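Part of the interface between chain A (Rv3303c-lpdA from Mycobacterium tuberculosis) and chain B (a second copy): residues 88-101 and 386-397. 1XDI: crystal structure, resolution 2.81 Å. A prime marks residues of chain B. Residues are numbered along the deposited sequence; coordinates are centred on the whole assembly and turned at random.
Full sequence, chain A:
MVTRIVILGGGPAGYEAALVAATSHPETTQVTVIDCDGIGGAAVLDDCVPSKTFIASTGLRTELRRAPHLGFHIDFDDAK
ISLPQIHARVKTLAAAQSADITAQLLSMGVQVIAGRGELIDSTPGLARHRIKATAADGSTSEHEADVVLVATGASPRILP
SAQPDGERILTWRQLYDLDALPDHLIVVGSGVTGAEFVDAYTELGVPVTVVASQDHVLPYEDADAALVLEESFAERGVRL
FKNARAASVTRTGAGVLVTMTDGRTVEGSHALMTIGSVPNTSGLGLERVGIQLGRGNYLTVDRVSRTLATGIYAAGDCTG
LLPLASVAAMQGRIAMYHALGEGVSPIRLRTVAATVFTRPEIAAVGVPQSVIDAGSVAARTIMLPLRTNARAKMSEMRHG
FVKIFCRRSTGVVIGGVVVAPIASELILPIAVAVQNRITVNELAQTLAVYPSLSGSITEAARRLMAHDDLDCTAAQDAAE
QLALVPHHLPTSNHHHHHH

Chain A, residues 88-101: ARVKTLAAAQSADI
Chain B (386-397) LRTNARAKMSEM

Residues 88-101 of chain A are helical throughout, within a longer helix. The chain B stretch is a 3-10 segment (386-388), then Asn389′, then a short helix (390-394), then loop or turn. The two helix axes run nearly antiparallel, at 148°, and approach to 10.4 Å. The register follows from this direction: CA of Leu93 lies 7.2 Å from CA of Lys393′, CA of Gln97 6.1 Å from CA of Ala390′, and CA of Asp100 6.3 Å from CA of Thr388′.

Lys393′ is the centre of the contact. Its CA-to-CB bond points toward chain A, and its side chain sits among Leu93, Ala96, Gln97 and Asp100. Chi1 is off a well at -132°, followed by t, m and t. This course carries the ammonium along the chain A helix to Asp100. Lys393′ NZ forms a salt bridge with Asp100 OD2 at 2.9 Å. Lys393′ NZ also donates to Gln97 OE1 at 2.6 Å, but OE1 is modelled too close to Lys393′ CE, so its position is less certain. The alkyl part packs on Leu93, with Leu93 CG 4.1 Å from Lys393′ CG.

Asp100 has chi1 m (-74°) and chi2 13°, which places OD2 within reach of NZ. Asp100 OD2 also lies 3.7 Å from Thr388′ CG2.

Gln97 starts sideways, but its end comes nearer to chain B. Chi1 is t (-151°), chi2 is off a well at 29°, and chi3 is 48°. The amide thus meets two partners: OE1 accepts from Lys393′, while Gln97 NE2 donates to the backbone Thr388′ O at 3.1 Å and 160°. Gln97 CD rests 3.4 Å from Ala390′ CB.

The start of the short helix is capped by Asn389′, at phi/psi -86/130. Its CA-to-CB bond points away from chain A, with chi1 t, and Asn389′ OD1 accepts weak bonds from Arg391′ N (2.6 Å) and Ala392′ N (3.3 Å).

Leu93 has chi1 t and chi2 145°, off a well. Leu93 CD1 lies 4.1 Å from Met394′ CG, an apolar contact. Met394′ is m, t, t.

Arg89 is extended, with chi1 to chi3 all t, and so reaches the C-terminal end of the short helix. Arg89 NH2 donates to Met394′ O at 2.8 Å and 148°, at the guanidinium edge. Water 1 bridges the same pair: it donates to Met394′ O (3.2 Å) and accepts a weak bond from Arg89 NH1 (3.1 Å). Glu396′ has phi/psi 40/52. Its CA-to-CB bond is sideways, but with chi1 m and chi2 t its end comes nearer; Glu396′ OE2 lies 4.2 Å from Arg89 NH2, a proximity of charges only.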

# COMPACT_ATOMS: atom_id res chain seq x y z
N ALA A 88 23.02 -8.32 42.08
CA ALA A 88 23.70 -9.49 41.54
C ALA A 88 22.97 -9.97 40.27
O ALA A 88 23.58 -10.53 39.32
CB ALA A 88 23.75 -10.56 42.58
N ARG A 89 21.66 -9.76 40.26
CA ARG A 89 20.86 -10.19 39.13
C ARG A 89 21.07 -9.16 38.07
O ARG A 89 20.99 -9.46 36.87
CB ARG A 89 19.40 -10.25 39.45
CG ARG A 89 18.62 -10.66 38.29
CD ARG A 89 17.16 -10.23 38.44
NE ARG A 89 16.35 -10.80 37.37
CZ ARG A 89 15.20 -10.30 36.93
NH1 ARG A 89 14.68 -9.19 37.45
NH2 ARG A 89 14.58 -10.94 35.94
N VAL A 90 21.35 -7.94 38.50
CA VAL A 90 21.57 -6.91 37.52
C VAL A 90 22.86 -7.15 36.78
O VAL A 90 22.87 -7.07 35.56
CB VAL A 90 21.55 -5.53 38.17
CG1 VAL A 90 22.13 -4.44 37.24
CG2 VAL A 90 20.13 -5.23 38.50
N LYS A 91 23.94 -7.49 37.48
CA LYS A 91 25.17 -7.68 36.73
C LYS A 91 25.04 -8.97 35.96
O LYS A 91 25.25 -9.00 34.76
CB LYS A 91 26.39 -7.74 37.64
CG LYS A 91 26.36 -6.73 38.69
CD LYS A 91 27.31 -5.59 38.46
CE LYS A 91 27.09 -4.46 39.55
NZ LYS A 91 27.19 -4.91 41.03
N THR A 92 24.67 -10.02 36.65
CA THR A 92 24.54 -11.33 36.03
C THR A 92 23.77 -11.40 34.67
O THR A 92 24.28 -11.97 33.69
CB THR A 92 23.95 -12.32 37.09
OG1 THR A 92 25.00 -13.19 37.48
CG2 THR A 92 22.74 -13.13 36.55
N LEU A 93 22.56 -10.83 34.63
CA LEU A 93 21.72 -10.77 33.40
C LEU A 93 22.44 -9.96 32.31
O LEU A 93 22.46 -10.31 31.13
CB LEU A 93 20.40 -10.08 33.70
CG LEU A 93 19.37 -10.06 32.58
CD1 LEU A 93 18.06 -10.18 33.29
CD2 LEU A 93 19.44 -8.84 31.66
N ALA A 94 23.02 -8.84 32.74
CA ALA A 94 23.74 -7.97 31.83
C ALA A 94 24.78 -8.80 31.07
O ALA A 94 24.83 -8.77 29.83
CB ALA A 94 24.40 -6.85 32.60
N ALA A 95 25.55 -9.57 31.85
CA ALA A 95 26.62 -10.43 31.39
C ALA A 95 26.17 -11.45 30.35
O ALA A 95 26.92 -11.76 29.40
CB ALA A 95 27.23 -11.12 32.57
N ALA A 96 24.95 -11.97 30.52
CA ALA A 96 24.43 -12.97 29.59
C ALA A 96 23.99 -12.35 28.24
O ALA A 96 24.15 -12.92 27.17
CB ALA A 96 23.28 -13.71 30.26
N GLN A 97 23.42 -11.17 28.32
CA GLN A 97 22.97 -10.44 27.15
C GLN A 97 24.22 -10.14 26.32
O GLN A 97 24.20 -10.17 25.11
CB GLN A 97 22.28 -9.14 27.61
CG GLN A 97 21.19 -8.63 26.67
CD GLN A 97 20.47 -9.73 25.88
OE1 GLN A 97 20.05 -10.74 26.44
NE2 GLN A 97 20.31 -9.51 24.57
N SER A 98 25.33 -9.86 26.99
CA SER A 98 26.55 -9.55 26.32
C SER A 98 27.13 -10.84 25.75
O SER A 98 27.65 -10.88 24.63
CB SER A 98 27.51 -8.97 27.31
OG SER A 98 28.73 -8.69 26.66
N ALA A 99 27.05 -11.92 26.50
CA ALA A 99 27.60 -13.15 25.99
C ALA A 99 26.84 -13.71 24.76
O ALA A 99 27.45 -14.26 23.85
CB ALA A 99 27.67 -14.17 27.10
N ASP A 100 25.51 -13.57 24.76
CA ASP A 100 24.70 -14.03 23.65
C ASP A 100 25.11 -13.31 22.39
O ASP A 100 25.33 -13.96 21.38
CB ASP A 100 23.21 -13.81 23.91
CG ASP A 100 22.64 -14.79 24.93
OD1 ASP A 100 23.45 -15.46 25.59
OD2 ASP A 100 21.41 -14.91 25.09
N ILE A 101 25.26 -11.99 22.45
CA ILE A 101 25.65 -11.20 21.28
C ILE A 101 27.07 -11.49 20.77
O ILE A 101 27.34 -11.56 19.54
CB ILE A 101 25.56 -9.68 21.56
CG1 ILE A 101 24.20 -9.36 22.18
CG2 ILE A 101 25.70 -8.84 20.25
CD1 ILE A 101 24.14 -7.93 22.55
N LEU B 386 12.99 -16.59 21.75
CA LEU B 386 13.03 -15.40 22.59
C LEU B 386 14.13 -15.32 23.71
O LEU B 386 14.35 -14.24 24.26
CB LEU B 386 11.65 -15.15 23.19
CG LEU B 386 10.71 -14.50 22.16
CD1 LEU B 386 9.26 -14.41 22.71
CD2 LEU B 386 11.27 -13.15 21.77
N ARG B 387 14.83 -16.42 24.02
CA ARG B 387 15.85 -16.40 25.07
C ARG B 387 17.00 -15.44 24.85
O ARG B 387 17.56 -14.91 25.81
CB ARG B 387 16.40 -17.83 25.37
CG ARG B 387 17.08 -18.67 24.25
CD ARG B 387 16.68 -20.18 24.39
NE ARG B 387 17.57 -21.06 25.19
CZ ARG B 387 17.19 -22.06 26.02
NH1 ARG B 387 15.90 -22.36 26.26
NH2 ARG B 387 18.12 -22.84 26.58
N THR B 388 17.34 -15.18 23.60
CA THR B 388 18.42 -14.26 23.34
C THR B 388 17.98 -12.83 23.51
O THR B 388 18.78 -11.92 23.48
CB THR B 388 18.94 -14.45 21.94
OG1 THR B 388 17.84 -14.50 21.02
CG2 THR B 388 19.74 -15.71 21.87
N ASN B 389 16.69 -12.62 23.72
CA ASN B 389 16.17 -11.28 23.87
C ASN B 389 16.27 -10.75 25.34
O ASN B 389 15.82 -11.43 26.29
CB ASN B 389 14.73 -11.28 23.36
CG ASN B 389 14.04 -9.95 23.55
OD1 ASN B 389 14.14 -9.33 24.66
ND2 ASN B 389 13.32 -9.49 22.50
N ALA B 390 16.82 -9.55 25.55
CA ALA B 390 16.99 -9.04 26.91
C ALA B 390 15.67 -8.86 27.69
O ALA B 390 15.64 -9.12 28.91
CB ALA B 390 17.86 -7.74 26.90
N ARG B 391 14.59 -8.44 27.04
CA ARG B 391 13.31 -8.26 27.80
C ARG B 391 12.84 -9.66 28.30
O ARG B 391 12.41 -9.82 29.45
CB ARG B 391 12.23 -7.56 26.93
CG ARG B 391 10.85 -7.60 27.48
CD ARG B 391 10.81 -6.97 28.87
NE ARG B 391 11.10 -5.52 28.85
CZ ARG B 391 11.30 -4.77 29.93
NH1 ARG B 391 11.25 -5.30 31.15
NH2 ARG B 391 11.53 -3.47 29.81
N ALA B 392 12.97 -10.67 27.44
CA ALA B 392 12.64 -12.04 27.79
C ALA B 392 13.41 -12.42 29.05
O ALA B 392 12.88 -12.95 30.01
CB ALA B 392 13.05 -12.99 26.64
N LYS B 393 14.69 -12.12 29.00
CA LYS B 393 15.56 -12.42 30.09
C LYS B 393 15.04 -11.74 31.34
O LYS B 393 14.99 -12.36 32.41
CB LYS B 393 16.97 -11.95 29.75
CG LYS B 393 18.00 -12.95 30.00
CD LYS B 393 19.30 -12.63 29.23
CE LYS B 393 19.27 -13.12 27.75
NZ LYS B 393 20.63 -13.11 27.24
N MET B 394 14.64 -10.48 31.25
CA MET B 394 14.16 -9.84 32.48
C MET B 394 12.85 -10.46 32.97
O MET B 394 12.55 -10.41 34.14
CB MET B 394 14.00 -8.33 32.29
CG MET B 394 15.20 -7.64 31.77
SD MET B 394 14.60 -6.13 30.98
CE MET B 394 16.19 -5.41 30.27
N SER B 395 12.08 -11.08 32.08
CA SER B 395 10.82 -11.72 32.47
C SER B 395 11.02 -13.25 32.68
O SER B 395 10.05 -14.02 32.74
CB SER B 395 9.74 -11.46 31.40
OG SER B 395 9.51 -10.07 31.13
N GLU B 396 12.28 -13.66 32.80
CA GLU B 396 12.64 -15.05 32.99
C GLU B 396 11.81 -16.02 32.14
O GLU B 396 11.24 -16.97 32.67
CB GLU B 396 12.55 -15.44 34.44
CG GLU B 396 13.10 -14.42 35.39
CD GLU B 396 13.28 -14.99 36.81
OE1 GLU B 396 12.26 -15.50 37.39
OE2 GLU B 396 14.45 -14.92 37.31
N MET B 397 11.75 -15.75 30.83
CA MET B 397 11.08 -16.57 29.86
C MET B 397 12.11 -17.55 29.36
O MET B 397 13.24 -17.16 29.02
CB MET B 397 10.63 -15.74 28.73
CG MET B 397 9.57 -14.83 29.10
SD MET B 397 9.29 -13.93 27.63
CE MET B 397 9.68 -12.34 28.19
O HOH W 1 11.65 -9.68 37.17